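Local coordinates for tyrosine-protein phosphatase YwqE (Bacillus subtilis, PDB 3QY6) that removes phosphate from phosphotyrosine residues of its protein substrates by a manganese-dependent hydrolysis, at residues I2-H7 with E226-L231; D21-A26 with K64-E69; I37-H42 with L73-G78; S160-G165 with H189-D194. All coordinates share one frame; numbering follows the deposited sequence.

In the fold
From the N terminus, residues 2-7 run from the first strand into the iron site, and contact 1 pairs them with helix 219-232, closing the longest loop of the four and enclosing the other three contacts along the chain. Contacts 2 and 3 cross, since their segments alternate: 21-26, 37-42, 64-69, 73-78. Contact 2 packs helix 19-31 against helix 52-68, and contact 3 pairs the strands that follow these two helices; Ala26 and Leu66 of the one touch Leu73 of the other. Contact 4 comes later in series and pairs strands 159-163 and 190-192. It meets contact 1 at the iron, while one water belongs to contacts 1, 3 and 4.

Contact 1. Residues I2-H7 with E226-L231; sequences IDIHCH and ENAELL. With FE (Fe (III) ion), chain C.
Ile2 and Ile4 both meet the methyl of Ala228, on the face that helix 219-232 turns to the first strand. Ile2 CB lies 3.8 Å from Ala228 CB, and Ile2 O comes to 3.5 Å from the same methyl. Ile4 CG2 reaches Ala228 CB at 4.0 Å and also touches Leu231 CD2, while its CD1 meets Leu231 CD1. Ile2 CG1, set opposite the carbonyl carbon (chi1 -56°), lies against one face of the Glu229 carboxylate, 3.7 Å from its CD. A bend at chi2 (-82°) folds Glu229 back so that its acid end lies there, and Arg35 holds OE2 in a salt bridge. With an alanine at Ile2, CG1 and CD1 are gone, which would probably open a gap against the Glu229 carboxylate and leave that group less confined, with Arg35 still holding OE2.

Further along, His5 and His7 form the H-x-H pair seen in PHP-type metallohydrolases. The iron is bound by His5 NE2 at 2.2 Å and by His7 NE2 at 2.0 Å, with Glu80 and Asp194 as further ligands. His5 ND1 is hydrogen-bonded to Gln161 OE1 and His7 ND1 to Asp13 OD2, which is likely to limit rotation of both rings. The helix interface thus rests on apolar packing and on a carboxylate face laid on Ile2, its charge met by Arg35, while the two histidines face the metal and Asp3 bonds to Ser193.

Contact 2. Residues D21-A26 with K64-E69; sequences DSIEMA and KRLIKE
Ile23 reaches across to Arg65 and lays its CD1 over one face of the guanidinium, 3.3 Å above the plane and over its centre. The two side chains cross at about a right angle, and CD1 makes the closest approach. CG of Arg65 stands opposite its backbone N (chi1 -178°), and the chain then bends at chi2 (71°), which turns the flat group over Ile23. Its edge is occupied by Glu69 of the same segment: NE donates to OE2 at 2.8 Å, and NH2 gives the same oxygen a longer bond of 3.2 Å. Both bonds lie close to the guanidinium plane, which should hold it flat against the methyl.

This is the more solvent-accessible side, where Arg65 and Glu69 are partly exposed, yet the closest contact lies here, on buried Ile23. The other side is the buried one, where Leu66 CD2 rests on Ala26 CB at 3.7 Å and lies 4.4 Å from Ile23 CG1. A serine in place of Arg65 removes the guanidinium, so Ile23 CD1 would probably lose its flat cover and Glu69 its charge partner.

The axes of the two short helical segments pass 10.9 Å apart with a crossing angle of -63°, which fits contact through a few side chains rather than along a long groove. Toward the strands, Ala26 and Leu66 both touch Leu73, and Leu66 also meets Val75, so helices 19-31 and 52-68 pack together on strand 74-76, while Ile23 leans on Ile71.

Contact 3. Residues I37-H42 with L73-G78; sequences IIATPH and LHVLPG. With MG (magnesium ion), chain D.
Ile37 and Ile38 pair with Val75 and Leu76 as parallel neighbours, and three backbone hydrogen bonds hold them. Ile37 N donates to His74 O at 2.9 Å. Leu76 N donates to Ile37 O at 2.8 Å. The third, from Ala39 N to Leu76 O, is more bent (140° at the hydrogen). Val75 CA adds a C-H...O contact to Ile37 O at 3.3 Å.

The apolar contacts flank these bonds. Ile37 CD1 meets Leu73 CD1 at 3.8 Å, and Ala39 CB meets Val75 CG1, a branch set opposite its backbone N (chi1 -178°). On the face of Ile38 and Leu76, Ile38 CG2 lies against Pro77 O. Gly78 then passes close to Ala39 and Thr40; a beta carbon there would stand only 3.0 Å from Ala39 O.

Metal chemistry begins where the pairing ends. His42 NE2 binds the magnesium at 2.0 Å; His196 NE2 is another ligand, and the His42 ring stacks on that of His7. The oxygen of one water lies 2.2 Å from the magnesium and also binds the iron. The sheet bonds occupy the N-H groups of Ile37 and Ala39 and the carbonyl of Ile37; this pairing, and beyond it the bond of His42 N to Asp13, probably restrain the approach of His42 to the magnesium.

Contact 4. Residues S160-G165 with H189-D194; sequences SQITSG and HFVASD. With FE (Fe (III) ion), chain C.
Parallel strand pairing joins 159-163 to 190-192, with Gln161 opposite Phe190, Ile162 opposite Val191 and Thr163 opposite Ala192. The short strand axes cross at -39°, a marked twist. Ser160 O accepts two amides at the start, His189 N at 2.9 Å and Phe190 N at 3.2 Å. Ile162 N then bonds to Phe190 O at 3.0 Å, and Ala192 N to Ile162 O at 3.1 Å. The last bond, Ser164 N to Ala192 O at 2.9 Å, joins the first turn of helix 164-167 to strand 190-192.

Side chains pack on both faces. Ile162 and Val191 lie side by side, pointing the same way, with their CG2 methyls 3.7 Å apart; helices 205-216 and 219-232 cover Val191. On the other face Gln161 CG, anti to the backbone N (chi1 161°), reaches Ala192 CB at 3.7 Å; the bend at chi2 then carries the amide back, with NE2 also near that methyl.

The two strands, with helices 164-167 and 173-184 between them, make a beta-alpha-beta unit of this TIM-barrel-related fold, whose strand ends carry the metal ligands. Asp194, just past strand 190-192, binds the iron through OD1 at 2.2 Å, beside His5, His7 and Glu80. Two waters link Asp194 OD2 to Thr163 OG1, which also bonds to Glu138, and one of them takes a proton from Gln161 NE2. Gln161 OE1 accepts from His5 ND1, so this second-shell amide touches one iron ligand directly and another through water.

Contact 1. Residues I2-H7 with E226-L231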
loop_
_atom_site.group_PDB
_atom_site.type_symbol
_atom_site.label_atom_id
_atom_site.label_comp_id
_atom_site.label_asym_id
_atom_site.label_seq_id
_atom_site.Cartn_x
_atom_site.Cartn_y
_atom_site.Cartn_z
ATOM N N ILE A 2 11.324 2.706 1.960
ATOM C CA ILE A 2 10.635 1.510 1.489
ATOM C C ILE A 2 9.226 1.904 1.042
ATOM O O ILE A 2 8.445 2.499 1.806
ATOM C CB ILE A 2 10.486 0.475 2.628
ATOM C CG1 ILE A 2 11.851 0.093 3.269
ATOM C CG2 ILE A 2 9.685 -0.752 2.165
ATOM C CD1 ILE A 2 12.942 -0.341 2.277
ATOM N N ASP A 3 8.903 1.551 -0.201
ATOM C CA ASP A 3 7.576 1.829 -0.731
ATOM C C ASP A 3 6.812 0.505 -0.760
ATOM O O ASP A 3 7.262 -0.463 -1.390
ATOM C CB ASP A 3 7.723 2.486 -2.120
ATOM C CG ASP A 3 6.399 2.988 -2.677
ATOM O OD1 ASP A 3 5.582 3.511 -1.908
ATOM O OD2 ASP A 3 6.185 2.876 -3.902
ATOM N N ILE A 4 5.696 0.433 -0.035
ATOM C CA ILE A 4 5.046 -0.866 0.234
ATOM C C ILE A 4 3.847 -1.191 -0.675
ATOM O O ILE A 4 3.209 -2.251 -0.529
ATOM C CB ILE A 4 4.608 -1.059 1.716
ATOM C CG1 ILE A 4 3.455 -0.140 2.158
ATOM C CG2 ILE A 4 5.838 -0.909 2.704
ATOM C CD1 ILE A 4 2.553 -0.818 3.261
ATOM N N HIS A 5 3.576 -0.297 -1.615
ATOM C CA HIS A 5 2.384 -0.497 -2.490
ATOM C C HIS A 5 2.727 0.262 -3.748
ATOM O O HIS A 5 2.868 1.491 -3.710
ATOM C CB HIS A 5 1.177 0.118 -1.806
ATOM C CG HIS A 5 -0.120 0.025 -2.578
ATOM N ND1 HIS A 5 -1.317 0.293 -1.978
ATOM C CD2 HIS A 5 -0.398 -0.222 -3.884
ATOM C CE1 HIS A 5 -2.299 0.195 -2.867
ATOM N NE2 HIS A 5 -1.766 -0.141 -4.028
ATOM N N CYS A 6 2.887 -0.475 -4.847
ATOM C CA CYS A 6 3.333 0.115 -6.094
ATOM C C CYS A 6 3.085 -0.802 -7.283
ATOM O O CYS A 6 3.285 -2.002 -7.199
ATOM C CB CYS A 6 4.856 0.399 -6.037
ATOM S SG CYS A 6 5.504 1.405 -7.391
ATOM N N HIS A 7 2.717 -0.198 -8.399
ATOM C CA HIS A 7 2.393 -0.943 -9.633
ATOM C C HIS A 7 3.478 -0.853 -10.725
ATOM O O HIS A 7 3.216 -0.493 -11.898
ATOM C CB HIS A 7 0.987 -0.528 -10.112
ATOM C CG HIS A 7 -0.081 -0.811 -9.112
ATOM N ND1 HIS A 7 -0.749 -2.012 -9.074
ATOM C CD2 HIS A 7 -0.548 -0.087 -8.068
ATOM C CE1 HIS A 7 -1.610 -2.007 -8.076
ATOM N NE2 HIS A 7 -1.505 -0.856 -7.439
ATOM N N GLU A 226 9.311 4.843 9.103
ATOM C CA GLU A 226 9.956 3.778 9.855
ATOM C C GLU A 226 9.084 2.511 9.935
ATOM O O GLU A 226 9.605 1.399 9.962
ATOM C CB GLU A 226 10.377 4.312 11.241
ATOM C CG GLU A 226 11.338 3.424 12.047
ATOM C CD GLU A 226 12.600 3.003 11.300
ATOM O OE1 GLU A 226 13.081 3.729 10.389
ATOM O OE2 GLU A 226 13.114 1.918 11.643
ATOM N N ASN A 227 7.761 2.677 9.949
ATOM C CA ASN A 227 6.851 1.534 9.877
ATOM C C ASN A 227 7.095 0.656 8.644
ATOM O O ASN A 227 7.051 -0.576 8.727
ATOM C CB ASN A 227 5.404 1.992 9.953
ATOM C CG ASN A 227 4.974 2.304 11.376
ATOM O OD1 ASN A 227 5.663 1.939 12.335
ATOM N ND2 ASN A 227 3.839 2.976 11.520
ATOM N N ALA A 228 7.396 1.300 7.520
ATOM C CA ALA A 228 7.764 0.566 6.299
ATOM C C ALA A 228 9.070 -0.216 6.433
ATOM O O ALA A 228 9.198 -1.333 5.924
ATOM C CB ALA A 228 7.836 1.512 5.126
ATOM N N GLU A 229 10.055 0.372 7.108
ATOM C CA GLU A 229 11.299 -0.351 7.379
ATOM C C GLU A 229 11.054 -1.591 8.256
ATOM O O GLU A 229 11.618 -2.658 8.016
ATOM C CB GLU A 229 12.344 0.574 8.028
ATOM C CG GLU A 229 12.717 1.789 7.201
ATOM C CD GLU A 229 13.760 1.493 6.142
ATOM O OE1 GLU A 229 14.074 2.402 5.347
ATOM O OE2 GLU A 229 14.281 0.358 6.094
ATOM N N LEU A 230 10.188 -1.437 9.246
ATOM C CA LEU A 230 9.856 -2.515 10.158
ATOM C C LEU A 230 9.075 -3.608 9.438
ATOM O O LEU A 230 9.358 -4.796 9.588
ATOM C CB LEU A 230 9.086 -1.967 11.358
ATOM C CG LEU A 230 9.946 -1.182 12.369
ATOM C CD1 LEU A 230 9.075 -0.371 13.315
ATOM C CD2 LEU A 230 10.922 -2.097 13.146
ATOM N N LEU A 231 8.098 -3.191 8.631
ATOM C CA LEU A 231 7.326 -4.125 7.829
ATOM C C LEU A 231 8.232 -5.001 6.953
ATOM O O LEU A 231 8.047 -6.219 6.887
ATOM C CB LEU A 231 6.296 -3.364 6.977
ATOM C CG LEU A 231 5.479 -4.212 5.991
ATOM C CD1 LEU A 231 4.117 -3.574 5.747
ATOM C CD2 LEU A 231 6.247 -4.356 4.690
HETATM FE FE FE C . -2.707 -0.113 -6.022
HETATM O O HOH W 1 -3.779 0.409 -5.532
HETATM O O HOH W 2 -3.958 0.248 -7.834
#

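Contact 2. Residues D21-A26 with K64-E69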
loop_
_atom_site.group_PDB
_atom_site.type_symbol
_atom_site.label_atom_id
_atom_site.label_comp_id
_atom_site.label_asym_id
_atom_site.label_seq_id
_atom_site.Cartn_x
_atom_site.Cartn_y
_atom_site.Cartn_z
ATOM N N ASP A 21 8.761 1.373 -19.193
ATOM C CA ASP A 21 7.931 2.075 -18.218
ATOM C C ASP A 21 8.384 1.748 -16.797
ATOM O O ASP A 21 8.481 2.652 -15.970
ATOM C CB ASP A 21 6.467 1.659 -18.345
ATOM C CG ASP A 21 5.771 2.252 -19.563
ATOM O OD1 ASP A 21 6.287 3.218 -20.183
ATOM O OD2 ASP A 21 4.672 1.743 -19.874
ATOM N N SER A 22 8.639 0.459 -16.526
ATOM C CA SER A 22 9.109 0.009 -15.204
ATOM C C SER A 22 10.381 0.727 -14.819
ATOM O O SER A 22 10.529 1.185 -13.680
ATOM C CB SER A 22 9.384 -1.497 -15.171
ATOM O OG SER A 22 8.208 -2.251 -15.370
ATOM N N ILE A 23 11.308 0.810 -15.773
ATOM C CA ILE A 23 12.583 1.496 -15.541
ATOM C C ILE A 23 12.382 2.991 -15.261
ATOM O O ILE A 23 13.006 3.541 -14.356
ATOM C CB ILE A 23 13.580 1.270 -16.702
ATOM C CG1 ILE A 23 14.016 -0.200 -16.729
ATOM C CG2 ILE A 23 14.806 2.192 -16.551
ATOM C CD1 ILE A 23 14.660 -0.605 -18.026
ATOM N N GLU A 24 11.483 3.634 -16.004
ATOM C CA GLU A 24 11.216 5.048 -15.784
ATOM C C GLU A 24 10.601 5.272 -14.389
ATOM O O GLU A 24 10.912 6.265 -13.732
ATOM C CB GLU A 24 10.355 5.638 -16.910
ATOM C CG GLU A 24 11.096 5.716 -18.280
ATOM C CD GLU A 24 12.459 6.446 -18.208
ATOM O OE1 GLU A 24 12.496 7.613 -17.769
ATOM O OE2 GLU A 24 13.500 5.850 -18.589
ATOM N N MET A 25 9.786 4.318 -13.925
ATOM C CA MET A 25 9.179 4.437 -12.585
ATOM C C MET A 25 10.240 4.249 -11.519
ATOM O O MET A 25 10.231 4.958 -10.511
ATOM C CB MET A 25 8.061 3.431 -12.378
ATOM C CG MET A 25 6.832 3.752 -13.209
ATOM S SD MET A 25 5.542 2.537 -13.114
ATOM C CE MET A 25 4.953 2.759 -11.417
ATOM N N ALA A 26 11.151 3.305 -11.748
ATOM C CA ALA A 26 12.252 3.062 -10.807
ATOM C C ALA A 26 13.152 4.296 -10.677
ATOM O O ALA A 26 13.523 4.675 -9.566
ATOM C CB ALA A 26 13.066 1.809 -11.197
ATOM N N LYS A 64 17.085 -7.733 -12.266
ATOM C CA LYS A 64 18.200 -7.982 -13.175
ATOM C C LYS A 64 18.425 -6.809 -14.132
ATOM O O LYS A 64 19.566 -6.409 -14.372
ATOM C CB LYS A 64 18.007 -9.295 -13.942
ATOM C CG LYS A 64 18.781 -10.473 -13.345
ATOM C CD LYS A 64 18.161 -10.984 -12.048
ATOM C CE LYS A 64 18.728 -12.346 -11.660
ATOM N NZ LYS A 64 18.629 -13.288 -12.801
ATOM N N ARG A 65 17.340 -6.254 -14.657
ATOM C CA ARG A 65 17.438 -5.106 -15.548
ATOM C C ARG A 65 17.989 -3.868 -14.824
ATOM O O ARG A 65 18.818 -3.138 -15.387
ATOM C CB ARG A 65 16.091 -4.827 -16.223
ATOM C CG ARG A 65 16.108 -3.680 -17.209
ATOM C CD ARG A 65 16.888 -4.019 -18.482
ATOM N NE ARG A 65 16.887 -2.892 -19.412
ATOM C CZ ARG A 65 15.922 -2.638 -20.293
ATOM N NH1 ARG A 65 14.865 -3.440 -20.391
ATOM N NH2 ARG A 65 16.019 -1.573 -21.082
ATOM N N LEU A 66 17.561 -3.659 -13.577
ATOM C CA LEU A 66 17.985 -2.498 -12.787
ATOM C C LEU A 66 19.465 -2.555 -12.399
ATOM O O LEU A 66 20.148 -1.518 -12.356
ATOM C CB LEU A 66 17.082 -2.310 -11.555
ATOM C CG LEU A 66 15.590 -2.056 -11.869
ATOM C CD1 LEU A 66 14.725 -2.144 -10.619
ATOM C CD2 LEU A 66 15.365 -0.718 -12.611
ATOM N N ILE A 67 19.956 -3.764 -12.127
ATOM C CA ILE A 67 21.390 -3.979 -11.917
ATOM C C ILE A 67 22.153 -3.651 -13.208
ATOM O O ILE A 67 23.144 -2.919 -13.170
ATOM C CB ILE A 67 21.705 -5.408 -11.399
ATOM C CG1 ILE A 67 21.059 -5.618 -10.025
ATOM C CG2 ILE A 67 23.229 -5.652 -11.318
ATOM C CD1 ILE A 67 21.151 -7.035 -9.474
ATOM N N LYS A 68 21.658 -4.168 -14.332
ATOM C CA LYS A 68 22.155 -3.834 -15.671
ATOM C C LYS A 68 22.265 -2.317 -15.885
ATOM O O LYS A 68 23.326 -1.818 -16.285
ATOM C CB LYS A 68 21.236 -4.447 -16.741
ATOM C CG LYS A 68 21.785 -4.481 -18.162
ATOM C CD LYS A 68 20.812 -5.227 -19.092
ATOM C CE LYS A 68 21.314 -5.292 -20.536
ATOM N NZ LYS A 68 22.520 -6.161 -20.677
ATOM N N GLU A 69 21.174 -1.598 -15.603
ATOM C CA GLU A 69 21.094 -0.151 -15.848
ATOM C C GLU A 69 21.761 0.694 -14.758
ATOM O O GLU A 69 21.795 1.920 -14.863
ATOM C CB GLU A 69 19.636 0.301 -16.034
ATOM C CG GLU A 69 18.818 -0.442 -17.110
ATOM C CD GLU A 69 19.200 -0.095 -18.544
ATOM O OE1 GLU A 69 20.047 0.802 -18.760
ATOM O OE2 GLU A 69 18.630 -0.719 -19.471
#

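Contact 3. Residues I37-H42 with L73-G78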
loop_
_atom_site.group_PDB
_atom_site.type_symbol
_atom_site.label_atom_id
_atom_site.label_comp_id
_atom_site.label_asym_id
_atom_site.label_seq_id
_atom_site.Cartn_x
_atom_site.Cartn_y
_atom_site.Cartn_z
ATOM N N ILE A 37 11.168 -1.151 -3.362
ATOM C CA ILE A 37 9.743 -1.169 -3.626
ATOM C C ILE A 37 9.246 -2.603 -3.467
ATOM O O ILE A 37 9.794 -3.542 -4.084
ATOM C CB ILE A 37 9.437 -0.684 -5.069
ATOM C CG1 ILE A 37 9.691 0.823 -5.205
ATOM C CG2 ILE A 37 7.986 -1.040 -5.462
ATOM C CD1 ILE A 37 9.652 1.348 -6.675
ATOM N N ILE A 38 8.198 -2.769 -2.669
ATOM C CA ILE A 38 7.404 -4.000 -2.693
ATOM C C ILE A 38 6.343 -3.846 -3.794
ATOM O O ILE A 38 5.388 -3.046 -3.651
ATOM C CB ILE A 38 6.701 -4.277 -1.346
ATOM C CG1 ILE A 38 7.711 -4.122 -0.189
ATOM C CG2 ILE A 38 6.046 -5.697 -1.335
ATOM C CD1 ILE A 38 7.123 -4.446 1.183
ATOM N N ALA A 39 6.580 -4.558 -4.896
ATOM C CA ALA A 39 5.636 -4.609 -6.000
ATOM C C ALA A 39 4.370 -5.269 -5.519
ATOM O O ALA A 39 4.400 -6.355 -4.922
ATOM C CB ALA A 39 6.217 -5.396 -7.191
ATOM N N THR A 40 3.247 -4.629 -5.801
ATOM C CA THR A 40 1.954 -5.147 -5.367
ATOM C C THR A 40 0.950 -5.125 -6.509
ATOM O O THR A 40 0.002 -4.388 -6.456
ATOM C CB THR A 40 1.387 -4.332 -4.182
ATOM O OG1 THR A 40 1.242 -2.953 -4.564
ATOM C CG2 THR A 40 2.359 -4.418 -2.999
ATOM N N PRO A 41 1.169 -5.961 -7.528
ATOM C CA PRO A 41 0.179 -5.886 -8.625
ATOM C C PRO A 41 -1.228 -6.303 -8.170
ATOM O O PRO A 41 -1.387 -7.061 -7.187
ATOM C CB PRO A 41 0.746 -6.833 -9.688
ATOM C CG PRO A 41 1.707 -7.712 -8.966
ATOM C CD PRO A 41 2.215 -6.962 -7.761
ATOM N N HIS A 42 -2.239 -5.763 -8.855
ATOM C CA HIS A 42 -3.628 -6.112 -8.598
ATOM C C HIS A 42 -3.855 -7.589 -8.783
ATOM O O HIS A 42 -3.423 -8.176 -9.778
ATOM C CB HIS A 42 -4.546 -5.375 -9.557
ATOM C CG HIS A 42 -4.745 -3.943 -9.207
ATOM N ND1 HIS A 42 -5.488 -3.545 -8.121
ATOM C CD2 HIS A 42 -4.323 -2.812 -9.815
ATOM C CE1 HIS A 42 -5.502 -2.226 -8.061
ATOM N NE2 HIS A 42 -4.813 -1.755 -9.088
ATOM N N LEU A 73 17.753 0.498 -6.945
ATOM C CA LEU A 73 16.439 0.183 -6.444
ATOM C C LEU A 73 16.240 -1.313 -6.476
ATOM O O LEU A 73 16.615 -1.935 -7.404
ATOM C CB LEU A 73 15.393 0.863 -7.314
ATOM C CG LEU A 73 13.975 0.718 -6.812
ATOM C CD1 LEU A 73 13.394 2.002 -6.487
ATOM C CD2 LEU A 73 13.118 -0.106 -7.658
ATOM N N HIS A 74 15.623 -1.846 -5.450
ATOM C CA HIS A 74 15.427 -3.260 -5.297
ATOM C C HIS A 74 13.939 -3.527 -5.256
ATOM O O HIS A 74 13.239 -2.862 -4.557
ATOM C CB HIS A 74 16.092 -3.713 -4.009
ATOM C CG HIS A 74 16.032 -5.182 -3.777
ATOM N ND1 HIS A 74 16.414 -6.096 -4.718
ATOM C CD2 HIS A 74 15.648 -5.893 -2.700
ATOM C CE1 HIS A 74 16.253 -7.307 -4.239
ATOM N NE2 HIS A 74 15.790 -7.210 -3.015
ATOM N N VAL A 75 13.482 -4.501 -6.012
ATOM C CA VAL A 75 12.041 -4.801 -6.099
ATOM C C VAL A 75 11.730 -6.153 -5.465
ATOM O O VAL A 75 12.352 -7.170 -5.793
ATOM C CB VAL A 75 11.512 -4.753 -7.547
ATOM C CG1 VAL A 75 9.982 -5.038 -7.583
ATOM C CG2 VAL A 75 11.818 -3.370 -8.202
ATOM N N LEU A 76 10.752 -6.154 -4.573
ATOM C CA LEU A 76 10.363 -7.350 -3.833
ATOM C C LEU A 76 8.931 -7.752 -4.183
ATOM O O LEU A 76 8.164 -6.906 -4.636
ATOM C CB LEU A 76 10.480 -7.064 -2.336
ATOM C CG LEU A 76 11.941 -6.939 -1.862
ATOM C CD1 LEU A 76 11.985 -6.250 -0.522
ATOM C CD2 LEU A 76 12.688 -8.260 -1.796
ATOM N N PRO A 77 8.576 -9.038 -3.962
ATOM C CA PRO A 77 7.243 -9.542 -4.318
ATOM C C PRO A 77 6.133 -9.181 -3.338
ATOM O O PRO A 77 6.338 -9.116 -2.114
ATOM C CB PRO A 77 7.447 -11.059 -4.367
ATOM C CG PRO A 77 8.560 -11.334 -3.342
ATOM C CD PRO A 77 9.442 -10.091 -3.378
ATOM N N GLY A 78 4.936 -8.972 -3.884
ATOM C CA GLY A 78 3.761 -8.805 -3.083
ATOM C C GLY A 78 2.563 -8.801 -4.004
ATOM O O GLY A 78 2.711 -9.073 -5.201
HETATM MG MG MG D . -4.420 -0.023 -10.003
HETATM O O HOH W 2 -3.958 0.248 -7.834
HETATM O O HOH W 3 -5.520 0.703 -9.055
#

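Contact 4. Residues S160-G165 with H189-D194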
loop_
_atom_site.group_PDB
_atom_site.type_symbol
_atom_site.label_atom_id
_atom_site.label_comp_id
_atom_site.label_asym_id
_atom_site.label_seq_id
_atom_site.Cartn_x
_atom_site.Cartn_y
_atom_site.Cartn_z
ATOM N N SER A 160 -3.547 0.459 8.082
ATOM C CA SER A 160 -3.885 0.993 6.764
ATOM C C SER A 160 -2.778 1.845 6.153
ATOM O O SER A 160 -1.903 2.348 6.849
ATOM C CB SER A 160 -5.251 1.699 6.769
ATOM O OG SER A 160 -5.157 3.046 7.182
ATOM N N GLN A 161 -2.828 1.984 4.829
ATOM C CA GLN A 161 -1.798 2.669 4.072
ATOM C C GLN A 161 -2.450 3.770 3.224
ATOM O O GLN A 161 -3.309 3.478 2.373
ATOM C CB GLN A 161 -1.045 1.633 3.198
ATOM C CG GLN A 161 -0.248 2.195 2.036
ATOM C CD GLN A 161 -1.073 2.269 0.762
ATOM O OE1 GLN A 161 -1.809 1.324 0.432
ATOM N NE2 GLN A 161 -0.978 3.393 0.055
ATOM N N ILE A 162 -2.028 5.017 3.454
ATOM C CA ILE A 162 -2.512 6.194 2.708
ATOM C C ILE A 162 -1.672 6.400 1.455
ATOM O O ILE A 162 -0.501 6.051 1.446
ATOM C CB ILE A 162 -2.445 7.468 3.617
ATOM C CG1 ILE A 162 -3.319 8.599 3.089
ATOM C CG2 ILE A 162 -1.000 7.951 3.800
ATOM C CD1 ILE A 162 -4.757 8.524 3.522
ATOM N N THR A 163 -2.265 6.951 0.391
ATOM C CA THR A 163 -1.535 7.237 -0.837
ATOM C C THR A 163 -0.828 8.593 -0.769
ATOM O O THR A 163 -1.460 9.624 -0.447
ATOM C CB THR A 163 -2.496 7.256 -2.050
ATOM O OG1 THR A 163 -3.387 6.134 -1.965
ATOM C CG2 THR A 163 -1.731 7.245 -3.347
ATOM N N SER A 164 0.473 8.598 -1.061
ATOM C CA SER A 164 1.238 9.859 -1.059
ATOM C C SER A 164 0.523 10.906 -1.908
ATOM O O SER A 164 0.248 12.009 -1.439
ATOM C CB SER A 164 2.669 9.682 -1.553
ATOM O OG SER A 164 3.365 8.717 -0.785
ATOM N N GLY A 165 0.197 10.523 -3.139
ATOM C CA GLY A 165 -0.500 11.408 -4.073
ATOM C C GLY A 165 -1.771 12.037 -3.519
ATOM O O GLY A 165 -2.072 13.179 -3.878
ATOM N N HIS A 189 -1.013 4.016 9.103
ATOM C CA HIS A 189 0.262 3.494 9.620
ATOM C C HIS A 189 1.380 3.455 8.562
ATOM O O HIS A 189 2.567 3.281 8.895
ATOM C CB HIS A 189 0.046 2.116 10.262
ATOM C CG HIS A 189 -1.209 2.028 11.067
ATOM N ND1 HIS A 189 -1.257 2.324 12.416
ATOM C CD2 HIS A 189 -2.474 1.725 10.706
ATOM C CE1 HIS A 189 -2.497 2.194 12.848
ATOM N NE2 HIS A 189 -3.257 1.834 11.830
ATOM N N PHE A 190 1.008 3.634 7.289
ATOM C CA PHE A 190 2.005 3.687 6.221
ATOM C C PHE A 190 1.634 4.761 5.212
ATOM O O PHE A 190 0.461 5.080 5.047
ATOM C CB PHE A 190 2.132 2.346 5.470
ATOM C CG PHE A 190 2.325 1.142 6.360
ATOM C CD1 PHE A 190 3.611 0.781 6.794
ATOM C CD2 PHE A 190 1.237 0.351 6.726
ATOM C CE1 PHE A 190 3.804 -0.331 7.595
ATOM C CE2 PHE A 190 1.430 -0.774 7.556
ATOM C CZ PHE A 190 2.716 -1.113 7.971
ATOM N N VAL A 191 2.644 5.325 4.563
ATOM C CA VAL A 191 2.423 6.129 3.370
ATOM C C VAL A 191 3.108 5.417 2.223
ATOM O O VAL A 191 4.255 5.034 2.350
ATOM C CB VAL A 191 3.000 7.553 3.487
ATOM C CG1 VAL A 191 2.468 8.409 2.341
ATOM C CG2 VAL A 191 2.578 8.211 4.785
ATOM N N ALA A 192 2.432 5.290 1.071
ATOM C CA ALA A 192 3.031 4.594 -0.057
ATOM C C ALA A 192 2.517 5.214 -1.359
ATOM O O ALA A 192 1.504 5.919 -1.349
ATOM C CB ALA A 192 2.748 3.058 0.003
ATOM N N SER A 193 3.219 4.939 -2.456
ATOM C CA SER A 193 2.996 5.625 -3.728
ATOM C C SER A 193 1.709 5.198 -4.427
ATOM O O SER A 193 1.008 6.032 -5.023
ATOM C CB SER A 193 4.157 5.374 -4.680
ATOM O OG SER A 193 4.159 4.050 -5.163
ATOM N N ASP A 194 1.437 3.898 -4.392
ATOM C CA ASP A 194 0.464 3.314 -5.302
ATOM C C ASP A 194 0.769 3.813 -6.722
ATOM O O ASP A 194 -0.148 4.062 -7.492
ATOM C CB ASP A 194 -0.938 3.680 -4.829
ATOM C CG ASP A 194 -2.039 2.809 -5.450
ATOM O OD1 ASP A 194 -1.748 1.838 -6.174
ATOM O OD2 ASP A 194 -3.197 3.050 -5.105
HETATM FE FE FE C . -2.707 -0.113 -6.022
HETATM O O HOH W 4 -2.666 3.597 -2.062
HETATM O O HOH W 5 -4.456 5.375 -4.367
HETATM O O HOH W 6 1.152 8.602 -4.968
HETATM O O HOH W 1 -3.779 0.409 -5.532
HETATM O O HOH W 2 -3.958 0.248 -7.834
#